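Local coordinates for DUF871 domain-containing protein (PDB 2P0O) that is of unestablished function but probably hydrolyses 6-phospho-N-acetylmuramic acid derivatives, as a 6-phospho-N-acetylmuramidase would, at residues E73-R77 and A78-F82; Y254-R257 and I258-T261. All coordinates share one frame; numbering follows the deposited sequence.

Interaction 1 of 2, residues E73-R77 and A78-F82; sequences EALKR and AGFSF
A Schellman motif ends the short helix 72-76, and Leu75 and Lys76 supply both of its acceptors. The inner bond runs from Gly79 N to Lys76 O at 3.0 Å. The outer bond, from Phe80 N to Leu75 O at 3.3 Å, is weak, its N-H...O angle being 133°. Leu75 O also takes a second weak bond, from Ala78 N, so two N-H groups share this one carbonyl. Gly79, with phi 81°, is the C-prime residue at which the chain reverses. Past the turn, Phe80 O meets the CA of Lys76 at 3.2 Å in a nearly straight CA-H...O contact.

Leu75 carries the apolar part. Because its CG stands anti to the backbone N (chi1 178°), its two methyls reach different aromatic residues: CD1 touches CB of Phe80 at 3.7 Å, while CD2 lies in the plane of the Phe82 ring, at its edge, 4.0 Å from CD1 of Phe82. The leucine crosses both phenylalanine side chains at about a right angle. Leu88 of helix 86-91 touches both Leu75 and Phe80, and Met98 of strand 95-98 touches Leu75 and Phe82. The whole is a Schellman helix C-cap with a hydrophobic contact beside it, tying the end of helix 72-76 to the next part of the TIM barrel.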
ATOM      1  N   GLU A  73      21.956 -21.347  -0.312  1.00 70.99           N
ATOM      2  CA  GLU A  73      23.425 -21.173  -0.271  1.00 71.89           C
ATOM      3  C   GLU A  73      23.854 -19.879   0.407  1.00 72.01           C
ATOM      4  O   GLU A  73      24.789 -19.881   1.211  1.00 72.06           O
ATOM      5  CB  GLU A  73      24.056 -21.269  -1.673  1.00 72.26           C
ATOM      6  CG  GLU A  73      24.494 -22.679  -2.089  1.00 74.05           C
ATOM      7  CD  GLU A  73      24.871 -23.576  -0.893  1.00 76.74           C
ATOM      8  OE1 GLU A  73      25.913 -23.332  -0.224  1.00 76.56           O
ATOM      9  OE2 GLU A  73      24.109 -24.532  -0.622  1.00 77.76           O
ATOM     10  N   ALA A  74      23.162 -18.786   0.087  1.00 72.10           N
ATOM     11  CA  ALA A  74      23.391 -17.502   0.747  1.00 72.15           C
ATOM     12  C   ALA A  74      23.140 -17.559   2.262  1.00 72.43           C
ATOM     13  O   ALA A  74      23.800 -16.843   3.031  1.00 72.58           O
ATOM     14  CB  ALA A  74      22.556 -16.421   0.107  1.00 71.74           C
ATOM     15  N   LEU A  75      22.202 -18.411   2.689  1.00 72.34           N
ATOM     16  CA  LEU A  75      21.922 -18.611   4.115  1.00 72.06           C
ATOM     17  C   LEU A  75      23.069 -19.333   4.824  1.00 72.47           C
ATOM     18  O   LEU A  75      23.479 -18.927   5.909  1.00 72.55           O
ATOM     19  CB  LEU A  75      20.622 -19.391   4.311  1.00 71.62           C
ATOM     20  CG  LEU A  75      20.237 -19.703   5.758  1.00 70.56           C
ATOM     21  CD1 LEU A  75      19.717 -18.457   6.460  1.00 68.04           C
ATOM     22  CD2 LEU A  75      19.220 -20.840   5.805  1.00 70.13           C
ATOM     23  N   LYS A  76      23.564 -20.408   4.216  1.00 72.88           N
ATOM     24  CA  LYS A  76      24.705 -21.148   4.756  1.00 73.70           C
ATOM     25  C   LYS A  76      25.966 -20.298   4.728  1.00 73.98           C
ATOM     26  O   LYS A  76      26.713 -20.271   5.700  1.00 74.04           O
ATOM     27  CB  LYS A  76      24.914 -22.462   4.005  1.00 73.55           C
ATOM     28  CG  LYS A  76      23.875 -23.522   4.347  1.00 74.17           C
ATOM     29  CD  LYS A  76      23.585 -24.443   3.163  1.00 74.75           C
ATOM     30  CE  LYS A  76      24.401 -25.722   3.207  1.00 74.52           C
ATOM     31  NZ  LYS A  76      23.915 -26.684   2.182  1.00 74.42           N
ATOM     32  N   ARG A  77      26.172 -19.580   3.624  1.00 74.55           N
ATOM     33  CA  ARG A  77      27.310 -18.663   3.484  1.00 75.07           C
ATOM     34  C   ARG A  77      27.105 -17.360   4.267  1.00 74.86           C
ATOM     35  O   ARG A  77      27.807 -16.367   4.050  1.00 75.23           O
ATOM     36  CB  ARG A  77      27.625 -18.383   2.004  1.00 75.17           C
ATOM     37  CG  ARG A  77      28.156 -19.598   1.247  1.00 76.73           C
ATOM     38  CD  ARG A  77      29.189 -19.225   0.181  1.00 79.76           C
ATOM     39  NE  ARG A  77      28.572 -18.738  -1.054  1.00 81.05           N
ATOM     40  CZ  ARG A  77      28.362 -17.455  -1.346  1.00 82.36           C
ATOM     41  NH1 ARG A  77      27.787 -17.126  -2.499  1.00 82.34           N
ATOM     42  NH2 ARG A  77      28.718 -16.499  -0.491  1.00 82.47           N
ATOM     43  N   ALA A  78      26.133 -17.375   5.174  1.00 74.57           N
ATOM     44  CA  ALA A  78      25.894 -16.269   6.098  1.00 73.83           C
ATOM     45  C   ALA A  78      26.096 -16.771   7.531  1.00 73.29           C
ATOM     46  O   ALA A  78      25.821 -16.058   8.509  1.00 73.06           O
ATOM     47  CB  ALA A  78      24.491 -15.716   5.911  1.00 74.06           C
ATOM     48  N   GLY A  79      26.575 -18.011   7.633  1.00 72.52           N
ATOM     49  CA  GLY A  79      26.871 -18.638   8.920  1.00 71.85           C
ATOM     50  C   GLY A  79      25.656 -19.217   9.618  1.00 71.09           C
ATOM     51  O   GLY A  79      25.768 -19.784  10.706  1.00 71.20           O
ATOM     52  N   PHE A  80      24.492 -19.070   8.997  1.00 70.02           N
ATOM     53  CA  PHE A  80      23.292 -19.692   9.510  1.00 68.97           C
ATOM     54  C   PHE A  80      23.065 -21.047   8.850  1.00 68.61           C
ATOM     55  O   PHE A  80      23.692 -21.366   7.822  1.00 68.41           O
ATOM     56  CB  PHE A  80      22.101 -18.763   9.325  1.00 68.68           C
ATOM     57  CG  PHE A  80      22.274 -17.426   9.998  1.00 68.46           C
ATOM     58  CD1 PHE A  80      22.104 -17.293  11.373  1.00 68.76           C
ATOM     59  CD2 PHE A  80      22.618 -16.301   9.260  1.00 68.09           C
ATOM     60  CE1 PHE A  80      22.267 -16.055  11.999  1.00 68.51           C
ATOM     61  CE2 PHE A  80      22.781 -15.065   9.873  1.00 67.25           C
ATOM     62  CZ  PHE A  80      22.606 -14.941  11.242  1.00 68.20           C
ATOM     63  N   SER A  81      22.223 -21.867   9.487  1.00 68.12           N
ATOM     64  CA  SER A  81      21.706 -23.082   8.861  1.00 67.71           C
ATOM     65  C   SER A  81      20.200 -23.182   9.122  1.00 67.34           C
ATOM     66  O   SER A  81      19.700 -22.775  10.194  1.00 67.26           O
ATOM     67  CB  SER A  81      22.439 -24.339   9.348  1.00 67.82           C
ATOM     68  OG  SER A  81      22.008 -24.730  10.643  1.00 68.42           O
ATOM     69  N   PHE A  82      19.488 -23.721   8.133  1.00 66.54           N
ATOM     70  CA  PHE A  82      18.037 -23.832   8.202  1.00 65.75           C
ATOM     71  C   PHE A  82      17.530 -24.796   9.305  1.00 65.79           C
ATOM     72  O   PHE A  82      16.371 -24.731   9.734  1.00 65.19           O
ATOM     73  CB  PHE A  82      17.496 -24.244   6.836  1.00 65.03           C
ATOM     74  CG  PHE A  82      16.067 -23.889   6.637  1.00 63.38           C
ATOM     75  CD1 PHE A  82      15.712 -22.608   6.230  1.00 62.67           C
ATOM     76  CD2 PHE A  82      15.070 -24.824   6.862  1.00 61.53           C
ATOM     77  CE1 PHE A  82      14.385 -22.259   6.048  1.00 61.93           C
ATOM     78  CE2 PHE A  82      13.742 -24.485   6.689  1.00 62.10           C
ATOM     79  CZ  PHE A  82      13.397 -23.192   6.269  1.00 61.73           C
TER

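Interaction 2 of 2, residues Y254-R257 and I258-T261; sequences YLKR and ILGT
Leu255 lies obliquely against both Ile258 and Leu259: its CD1 meets Ile258, while its CG faces CD1 of Leu259. With CG swung opposite the backbone N (chi1 -177°), the methyl-bearing end reaches the residues one turn on. There CD1 of Leu255 comes to 3.7 Å from CD1 of Ile258, although the placing of that isoleucine methyl is doubtful, since it also overlaps Leu255 O. The CG of Leu255 is 4.0 Å from CD1 of Leu259. Leu259 approaches with its CG beside its own backbone N (chi1 -71°), and that same CG sits 3.5 Å from Leu255 O. On Ile258 the other branch, CG2, packs 3.5 Å from Tyr254 O.

Backbone bonds accompany these contacts. Leu259 N bonds to Leu255 O at 3.0 Å, and a weak bond from Ile258 N reaches the same carbonyl. Ile258 N also makes a weak bond to Tyr254 O at the N-cap.

Around this single turn, Ile258 rests on Val305 of strand 304-308, Leu255 on Thr336 of strand 332-337 and Leu259 on Val247 of strand 242-247. Helix 255-258 thus touches two strands of the four-stranded antiparallel sheet, while Leu259 leads the chain into strand 260-263, at the edge of the three-stranded mixed sheet.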
ATOM      1  N   TYR A 254     -16.017  29.977  -4.038  1.00 47.62           N
ATOM      2  CA  TYR A 254     -16.530  28.845  -3.284  1.00 47.75           C
ATOM      3  C   TYR A 254     -15.460  27.851  -2.894  1.00 47.98           C
ATOM      4  O   TYR A 254     -15.775  26.761  -2.392  1.00 48.72           O
ATOM      5  CB  TYR A 254     -17.685  28.180  -4.039  1.00 46.89           C
ATOM      6  CG  TYR A 254     -18.720  29.208  -4.367  1.00 47.48           C
ATOM      7  CD1 TYR A 254     -19.416  29.866  -3.342  1.00 48.37           C
ATOM      8  CD2 TYR A 254     -18.943  29.609  -5.681  1.00 46.07           C
ATOM      9  CE1 TYR A 254     -20.355  30.866  -3.625  1.00 48.45           C
ATOM     10  CE2 TYR A 254     -19.882  30.614  -5.974  1.00 47.49           C
ATOM     11  CZ  TYR A 254     -20.578  31.230  -4.943  1.00 47.14           C
ATOM     12  OH  TYR A 254     -21.495  32.209  -5.215  1.00 47.80           O
ATOM     13  N   LEU A 255     -14.202  28.226  -3.099  1.00 48.12           N
ATOM     14  CA  LEU A 255     -13.099  27.329  -2.788  1.00 48.17           C
ATOM     15  C   LEU A 255     -13.071  26.940  -1.303  1.00 48.85           C
ATOM     16  O   LEU A 255     -12.909  25.760  -0.978  1.00 47.75           O
ATOM     17  CB  LEU A 255     -11.748  27.897  -3.246  1.00 47.26           C
ATOM     18  CG  LEU A 255     -10.501  27.007  -3.045  1.00 46.47           C
ATOM     19  CD1 LEU A 255     -10.567  25.671  -3.754  1.00 44.42           C
ATOM     20  CD2 LEU A 255      -9.192  27.739  -3.414  1.00 47.33           C
ATOM     21  N   LYS A 256     -13.248  27.922  -0.422  1.00 49.97           N
ATOM     22  CA  LYS A 256     -13.190  27.704   1.030  1.00 51.48           C
ATOM     23  C   LYS A 256     -14.316  26.835   1.547  1.00 52.21           C
ATOM     24  O   LYS A 256     -14.149  26.142   2.546  1.00 52.83           O
ATOM     25  CB  LYS A 256     -13.175  29.030   1.786  1.00 51.88           C
ATOM     26  CG  LYS A 256     -12.026  29.903   1.351  1.00 55.69           C
ATOM     27  CD  LYS A 256     -11.375  30.713   2.478  1.00 61.45           C
ATOM     28  CE  LYS A 256      -9.905  30.978   2.110  1.00 63.78           C
ATOM     29  NZ  LYS A 256      -9.301  29.736   1.454  1.00 67.83           N
ATOM     30  N   ARG A 257     -15.465  26.887   0.878  1.00 52.34           N
ATOM     31  CA  ARG A 257     -16.572  26.027   1.223  1.00 53.05           C
ATOM     32  C   ARG A 257     -16.213  24.600   0.951  1.00 52.41           C
ATOM     33  O   ARG A 257     -16.688  23.706   1.649  1.00 53.77           O
ATOM     34  CB  ARG A 257     -17.811  26.343   0.384  1.00 53.21           C
ATOM     35  CG  ARG A 257     -18.790  27.224   1.053  1.00 56.72           C
ATOM     36  CD  ARG A 257     -20.117  27.148   0.350  1.00 61.15           C
ATOM     37  NE  ARG A 257     -20.981  28.217   0.840  1.00 66.34           N
ATOM     38  CZ  ARG A 257     -22.287  28.095   1.066  1.00 68.59           C
ATOM     39  NH1 ARG A 257     -22.969  29.150   1.526  1.00 71.29           N
ATOM     40  NH2 ARG A 257     -22.914  26.934   0.837  1.00 67.01           N
ATOM     41  N   ILE A 258     -15.427  24.360  -0.091  1.00 51.54           N
ATOM     42  CA  ILE A 258     -15.149  22.972  -0.422  1.00 50.84           C
ATOM     43  C   ILE A 258     -13.886  22.387   0.195  1.00 49.96           C
ATOM     44  O   ILE A 258     -13.764  21.174   0.264  1.00 50.02           O
ATOM     45  CB  ILE A 258     -15.349  22.599  -1.950  1.00 50.82           C
ATOM     46  CG1 ILE A 258     -14.050  22.477  -2.769  1.00 51.75           C
ATOM     47  CG2 ILE A 258     -16.507  23.389  -2.639  1.00 50.60           C
ATOM     48  CD1 ILE A 258     -12.915  23.179  -2.396  1.00 53.30           C
ATOM     49  N   LEU A 259     -12.962  23.234   0.626  1.00 49.80           N
ATOM     50  CA  LEU A 259     -11.774  22.767   1.344  1.00 49.30           C
ATOM     51  C   LEU A 259     -12.205  22.277   2.737  1.00 49.35           C
ATOM     52  O   LEU A 259     -13.080  22.877   3.350  1.00 50.34           O
ATOM     53  CB  LEU A 259     -10.740  23.895   1.452  1.00 48.77           C
ATOM     54  CG  LEU A 259      -9.990  24.320   0.166  1.00 48.51           C
ATOM     55  CD1 LEU A 259      -9.183  25.568   0.398  1.00 46.30           C
ATOM     56  CD2 LEU A 259      -9.082  23.199  -0.420  1.00 47.26           C
ATOM     57  N   GLY A 260     -11.608  21.192   3.224  1.00 48.76           N
ATOM     58  CA  GLY A 260     -11.992  20.586   4.502  1.00 47.35           C
ATOM     59  C   GLY A 260     -12.503  19.153   4.359  1.00 46.39           C
ATOM     60  O   GLY A 260     -12.340  18.521   3.304  1.00 45.76           O
ATOM     61  N   THR A 261     -13.153  18.659   5.416  1.00 45.38           N
ATOM     62  CA  THR A 261     -13.641  17.285   5.487  1.00 45.91           C
ATOM     63  C   THR A 261     -15.082  17.155   5.032  1.00 46.51           C
ATOM     64  O   THR A 261     -15.945  17.905   5.469  1.00 47.11           O
ATOM     65  CB  THR A 261     -13.532  16.730   6.926  1.00 45.17           C
ATOM     66  OG1 THR A 261     -12.173  16.800   7.330  1.00 45.49           O
ATOM     67  CG2 THR A 261     -13.990  15.259   7.009  1.00 44.11           C
TER

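How the interactions relate
The two contacts come in series along the chain, interaction 1 closing well before interaction 2 opens, and their centres lie about 58 Å apart on opposite sides of the chain's centre. Their nearest atoms are about 47 Å apart, and they share no helix, strand or sheet. Interaction 1 belongs to the N-terminal family region, in the chain linking strands 65-70 and 95-98 of the closed eight-stranded parallel barrel. Interaction 2 belongs to the C-terminal, cyclophilin-like region and runs from helix 255-258 into strand 260-263, an outer strand of the mixed sheet. Each marks where a short helix gives way to the following chain, so the pair documents local helix ends in two parts with different sheets rather than one common site.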